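Long-range contacts in aldehyde dehydrogenase (Listeria monocytogenes, PDB 3K9D), which probably catalyses the oxidation of aldehyde or oxo groups with NAD or NADP as electron acceptor: residues A42-G47 against A77-Y82; A50-A55 against D69-N74. All coordinates share one frame; numbering follows the deposited sequence.

Two successive helices, 33-49 and 51-62, each turn a face to the same later helix, 67-85. From the N terminus, the chain runs through 42-47, steps at Ala50 into helix 51-62, turns back and enters helix 67-85. Contact 2 closes first, joining 50-55 to 69-74 across a short, mostly helical excursion; contact 1 then joins 42-47 to 77-82, so the smaller loop sits wholly within the larger. The contact centres lie about 12 Å apart. Together they fasten helices 33-49 and 51-62 to helix 67-85, and side chains of both contacts rest on helices 121-134 and 148-164.

Contact 1 (A42-G47 against A77-Y82); sequences AIADAG and ASKHVY
Ala44 of helix 33-49 packs on Ser78 and Tyr82 of helix 67-85, and Gly47 on Ser78, in a small-residue helix-helix contact among the N-terminal helices. The axes of segments 42-47 and 77-82 run roughly antiparallel, at 146°, and approach to 8.2 Å, a closeness in keeping with alanine, glycine and serine at the interface. The methyl of Ala44 meets the root of the tyrosine, with CB 3.7 Å from Tyr82 CB; chi1 of Tyr82 (179°, CG anti to the backbone N) puts CG beside the same methyl. One turn earlier, Ser78 presents CB to the neighbouring backbone, 3.5 Å from Ala44 O and 4.0 Å from Gly47 C, while its OG bonds back to Asn74 O of its own helix. At the margin, the bent chain of Lys79 reaches across to Asp45, where NZ lies 3.7 Å from OD1 in a long salt bridge; Asp45 OD2 has a second cationic partner in Lys41. The association thus rests on van der Waals packing of small side chains on one another and on backbone, with no hydrogen bond between the segments, and the long salt bridge probably adds only a modest electrostatic pull.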
loop_
_atom_site.group_PDB
_atom_site.type_symbol
_atom_site.label_atom_id
_atom_site.label_comp_id
_atom_site.label_asym_id
_atom_site.label_seq_id
_atom_site.Cartn_x
_atom_site.Cartn_y
_atom_site.Cartn_z
ATOM N N ALA A 42 11.564 10.311 23.938
ATOM C CA ALA A 42 11.689 9.480 25.143
ATOM C C ALA A 42 11.922 8.005 24.812
ATOM O O ALA A 42 12.649 7.311 25.531
ATOM C CB ALA A 42 10.474 9.622 26.004
ATOM N N ILE A 43 11.297 7.535 23.730
ATOM C CA ILE A 43 11.474 6.163 23.242
ATOM C C ILE A 43 12.896 5.978 22.714
ATOM O O ILE A 43 13.575 4.978 23.027
ATOM C CB ILE A 43 10.405 5.803 22.141
ATOM C CG1 ILE A 43 9.012 5.762 22.762
ATOM C CG2 ILE A 43 10.721 4.474 21.465
ATOM C CD1 ILE A 43 7.825 5.849 21.749
ATOM N N ALA A 44 13.341 6.963 21.936
ATOM C CA ALA A 44 14.673 6.955 21.354
ATOM C C ALA A 44 15.745 6.969 22.438
ATOM O O ALA A 44 16.719 6.215 22.358
ATOM C CB ALA A 44 14.849 8.134 20.416
ATOM N N ASP A 45 15.558 7.791 23.444
ATOM C CA ASP A 45 16.481 7.868 24.547
ATOM C C ASP A 45 16.538 6.580 25.317
ATOM O O ASP A 45 17.603 6.088 25.554
ATOM C CB ASP A 45 16.190 9.037 25.449
ATOM C CG ASP A 45 16.551 10.326 24.843
ATOM O OD1 ASP A 45 17.250 10.359 23.864
ATOM O OD2 ASP A 45 16.107 11.330 25.357
ATOM N N ALA A 46 15.400 6.026 25.679
ATOM C CA ALA A 46 15.340 4.740 26.387
ATOM C C ALA A 46 15.949 3.576 25.600
ATOM O O ALA A 46 16.640 2.738 26.180
ATOM C CB ALA A 46 13.926 4.414 26.795
ATOM N N GLY A 47 15.693 3.540 24.293
ATOM C CA GLY A 47 16.274 2.542 23.398
ATOM C C GLY A 47 17.792 2.627 23.346
ATOM O O GLY A 47 18.480 1.614 23.519
ATOM N N ALA A 77 18.780 1.874 15.226
ATOM C CA ALA A 77 17.332 1.875 15.470
ATOM C C ALA A 77 16.820 3.004 16.366
ATOM O O ALA A 77 15.676 3.443 16.215
ATOM C CB ALA A 77 16.931 0.576 16.058
ATOM N N SER A 78 17.648 3.440 17.312
ATOM C CA SER A 78 17.280 4.524 18.217
ATOM C C SER A 78 17.769 5.875 17.670
ATOM O O SER A 78 16.959 6.653 17.157
ATOM C CB SER A 78 17.719 4.243 19.671
ATOM O OG SER A 78 19.118 4.034 19.792
ATOM N N LYS A 79 19.080 6.123 17.710
ATOM C CA LYS A 79 19.636 7.440 17.347
ATOM C C LYS A 79 19.473 7.845 15.885
ATOM O O LYS A 79 19.112 8.985 15.603
ATOM C CB LYS A 79 21.111 7.562 17.764
ATOM C CG LYS A 79 21.315 7.892 19.226
ATOM C CD LYS A 79 21.071 9.373 19.538
ATOM C CE LYS A 79 20.346 9.555 20.867
ATOM N NZ LYS A 79 18.903 9.152 20.758
ATOM N N HIS A 80 19.750 6.922 14.969
ATOM C CA HIS A 80 19.720 7.223 13.538
ATOM C C HIS A 80 18.286 7.414 13.002
ATOM O O HIS A 80 18.050 8.333 12.224
ATOM C CB HIS A 80 20.446 6.135 12.730
ATOM C CG HIS A 80 21.930 6.129 12.894
ATOM N ND1 HIS A 80 22.790 6.449 11.865
ATOM C CD2 HIS A 80 22.714 5.804 13.952
ATOM C CE1 HIS A 80 24.038 6.333 12.284
ATOM N NE2 HIS A 80 24.019 5.940 13.545
ATOM N N VAL A 81 17.356 6.546 13.424
ATOM C CA VAL A 81 15.925 6.663 13.063
ATOM C C VAL A 81 15.355 7.963 13.635
ATOM O O VAL A 81 14.723 8.736 12.915
ATOM C CB VAL A 81 15.091 5.423 13.538
ATOM C CG1 VAL A 81 13.600 5.608 13.282
ATOM C CG2 VAL A 81 15.590 4.129 12.872
ATOM N N TYR A 82 15.614 8.205 14.923
ATOM C CA TYR A 82 15.204 9.433 15.591
ATOM C C TYR A 82 15.663 10.707 14.876
ATOM O O TYR A 82 14.861 11.609 14.660
ATOM C CB TYR A 82 15.637 9.459 17.071
ATOM C CG TYR A 82 15.234 10.737 17.747
ATOM C CD1 TYR A 82 13.888 11.007 17.996
ATOM C CD2 TYR A 82 16.178 11.704 18.089
ATOM C CE1 TYR A 82 13.491 12.193 18.580
ATOM C CE2 TYR A 82 15.785 12.907 18.676
ATOM C CZ TYR A 82 14.435 13.140 18.920
ATOM O OH TYR A 82 14.010 14.316 19.501
#

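Contact 2 (A50-A55 against D69-N74); sequences AREKLA and DKVIKN
The carboxamide of Asn74 points its ND2 edge at helix 51-62, where Leu54 CB (3.5 Å from ND2) and Ala55 CB (3.9 Å from ND2) lie on opposite sides of the amide plane. In that plane, ND2 donates to Arg51 O at 3.2 Å, meeting a lone pair of the carbonyl in a nearly straight bond (N-H...O 169°). Arg51 O also accepts the helical bond from Ala55 N, so two donors grip one oxygen. Asn74 OD1 is bonded to Thr122 OG1; since Arg51 O can only accept, the bond from ND2 settles which end of the amide is nitrogen. The second flat group, the carboxylate of Glu52, has both methyls of Val71 beneath one face: CG2 sits 3.5 Å from OE1, and CG1 3.8 Å from OE2. A bend at chi2 (-87°) carries CD back toward helix 67-85. The same CG1 also meets Arg51 CG at 3.8 Å, while Arg51 NH1 bonds to Tyr48 O and the guanidinium makes a cation-pi contact with the Tyr48 ring. Deeper in, Ala55 CB touches both Lys70 CB and Val71 CG2, each at 3.6 Å. With segments 51-55 and 69-74 crossing at 123°, the arrangement is that of a splayed helical hairpin, its two arms tied by a side-chain amide and resting on helix 121-134 of the aldehyde dehydrogenase fold.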
loop_
_atom_site.group_PDB
_atom_site.type_symbol
_atom_site.label_atom_id
_atom_site.label_comp_id
_atom_site.label_asym_id
_atom_site.label_seq_id
_atom_site.Cartn_x
_atom_site.Cartn_y
_atom_site.Cartn_z
ATOM N N ALA A 50 19.511 1.614 26.713
ATOM C CA ALA A 50 19.495 0.166 26.906
ATOM C C ALA A 50 20.230 -0.619 25.799
ATOM O O ALA A 50 20.103 -1.848 25.716
ATOM C CB ALA A 50 18.046 -0.323 27.030
ATOM N N ARG A 51 21.007 0.072 24.971
ATOM C CA ARG A 51 21.696 -0.568 23.829
ATOM C C ARG A 51 22.513 -1.839 24.143
ATOM O O ARG A 51 22.402 -2.835 23.432
ATOM C CB ARG A 51 22.552 0.439 23.037
ATOM C CG ARG A 51 23.773 1.019 23.765
ATOM C CD ARG A 51 24.300 2.222 22.997
ATOM N NE ARG A 51 25.357 2.966 23.691
ATOM C CZ ARG A 51 25.153 3.911 24.606
ATOM N NH1 ARG A 51 23.923 4.232 24.999
ATOM N NH2 ARG A 51 26.195 4.516 25.166
ATOM N N GLU A 52 23.291 -1.806 25.222
ATOM C CA GLU A 52 24.116 -2.935 25.621
ATOM C C GLU A 52 23.286 -4.067 26.220
ATOM O O GLU A 52 23.469 -5.227 25.853
ATOM C CB GLU A 52 25.194 -2.468 26.610
ATOM C CG GLU A 52 26.170 -1.451 26.005
ATOM C CD GLU A 52 27.349 -2.102 25.282
ATOM O OE1 GLU A 52 27.471 -3.343 25.312
ATOM O OE2 GLU A 52 28.167 -1.361 24.700
ATOM N N LYS A 53 22.389 -3.708 27.142
ATOM C CA LYS A 53 21.450 -4.628 27.779
ATOM C C LYS A 53 20.661 -5.492 26.801
ATOM O O LYS A 53 20.616 -6.716 26.940
ATOM C CB LYS A 53 20.476 -3.858 28.685
ATOM C CG LYS A 53 19.414 -4.748 29.299
ATOM C CD LYS A 53 18.691 -4.105 30.458
ATOM C CE LYS A 53 17.931 -5.160 31.231
ATOM N NZ LYS A 53 16.946 -4.559 32.168
ATOM N N LEU A 54 20.052 -4.832 25.820
ATOM C CA LEU A 54 19.165 -5.480 24.863
ATOM C C LEU A 54 19.923 -6.302 23.827
ATOM O O LEU A 54 19.504 -7.412 23.500
ATOM C CB LEU A 54 18.271 -4.436 24.193
ATOM C CG LEU A 54 17.332 -3.720 25.167
ATOM C CD1 LEU A 54 16.619 -2.576 24.462
ATOM C CD2 LEU A 54 16.335 -4.725 25.807
ATOM N N ALA A 55 21.038 -5.759 23.327
ATOM C CA ALA A 55 21.964 -6.505 22.451
ATOM C C ALA A 55 22.437 -7.807 23.094
ATOM O O ALA A 55 22.402 -8.848 22.445
ATOM C CB ALA A 55 23.166 -5.649 22.084
ATOM N N ASP A 69 28.098 -5.900 17.434
ATOM C CA ASP A 69 27.312 -5.537 16.255
ATOM C C ASP A 69 25.835 -5.241 16.537
ATOM O O ASP A 69 25.266 -4.322 15.943
ATOM C CB ASP A 69 27.467 -6.601 15.162
ATOM C CG ASP A 69 28.890 -6.623 14.543
ATOM O OD1 ASP A 69 29.694 -5.695 14.786
ATOM O OD2 ASP A 69 29.189 -7.561 13.799
ATOM N N LYS A 70 25.227 -6.016 17.435
ATOM C CA LYS A 70 23.846 -5.777 17.887
ATOM C C LYS A 70 23.684 -4.473 18.685
ATOM O O LYS A 70 22.594 -3.894 18.701
ATOM C CB LYS A 70 23.341 -6.958 18.722
ATOM C CG LYS A 70 22.640 -8.048 17.940
ATOM C CD LYS A 70 22.833 -9.407 18.604
ATOM C CE LYS A 70 21.674 -10.355 18.299
ATOM N NZ LYS A 70 21.349 -10.406 16.818
ATOM N N VAL A 71 24.755 -4.022 19.349
ATOM C CA VAL A 71 24.757 -2.710 20.032
ATOM C C VAL A 71 24.641 -1.591 18.993
ATOM O O VAL A 71 23.830 -0.683 19.147
ATOM C CB VAL A 71 25.994 -2.490 20.962
ATOM C CG1 VAL A 71 26.044 -1.060 21.518
ATOM C CG2 VAL A 71 26.010 -3.469 22.108
ATOM N N ILE A 72 25.436 -1.678 17.931
ATOM C CA ILE A 72 25.360 -0.756 16.783
ATOM C C ILE A 72 23.947 -0.726 16.143
ATOM O O ILE A 72 23.438 0.346 15.789
ATOM C CB ILE A 72 26.462 -1.100 15.728
ATOM C CG1 ILE A 72 27.865 -0.855 16.312
ATOM C CG2 ILE A 72 26.308 -0.285 14.442
ATOM C CD1 ILE A 72 28.952 -1.651 15.615
ATOM N N LYS A 73 23.311 -1.892 16.049
ATOM C CA LYS A 73 21.956 -2.001 15.469
ATOM C C LYS A 73 20.945 -1.330 16.370
ATOM O O LYS A 73 19.977 -0.727 15.900
ATOM C CB LYS A 73 21.574 -3.458 15.276
ATOM C CG LYS A 73 22.342 -4.154 14.178
ATOM C CD LYS A 73 22.279 -5.656 14.345
ATOM C CE LYS A 73 20.928 -6.190 13.969
ATOM N NZ LYS A 73 20.885 -7.672 13.991
ATOM N N ASN A 74 21.184 -1.442 17.670
ATOM C CA ASN A 74 20.363 -0.771 18.664
ATOM C C ASN A 74 20.550 0.729 18.643
ATOM O O ASN A 74 19.572 1.466 18.799
ATOM C CB ASN A 74 20.592 -1.368 20.046
ATOM C CG ASN A 74 19.759 -2.608 20.279
ATOM O OD1 ASN A 74 18.825 -2.881 19.540
ATOM N ND2 ASN A 74 20.072 -3.351 21.334
#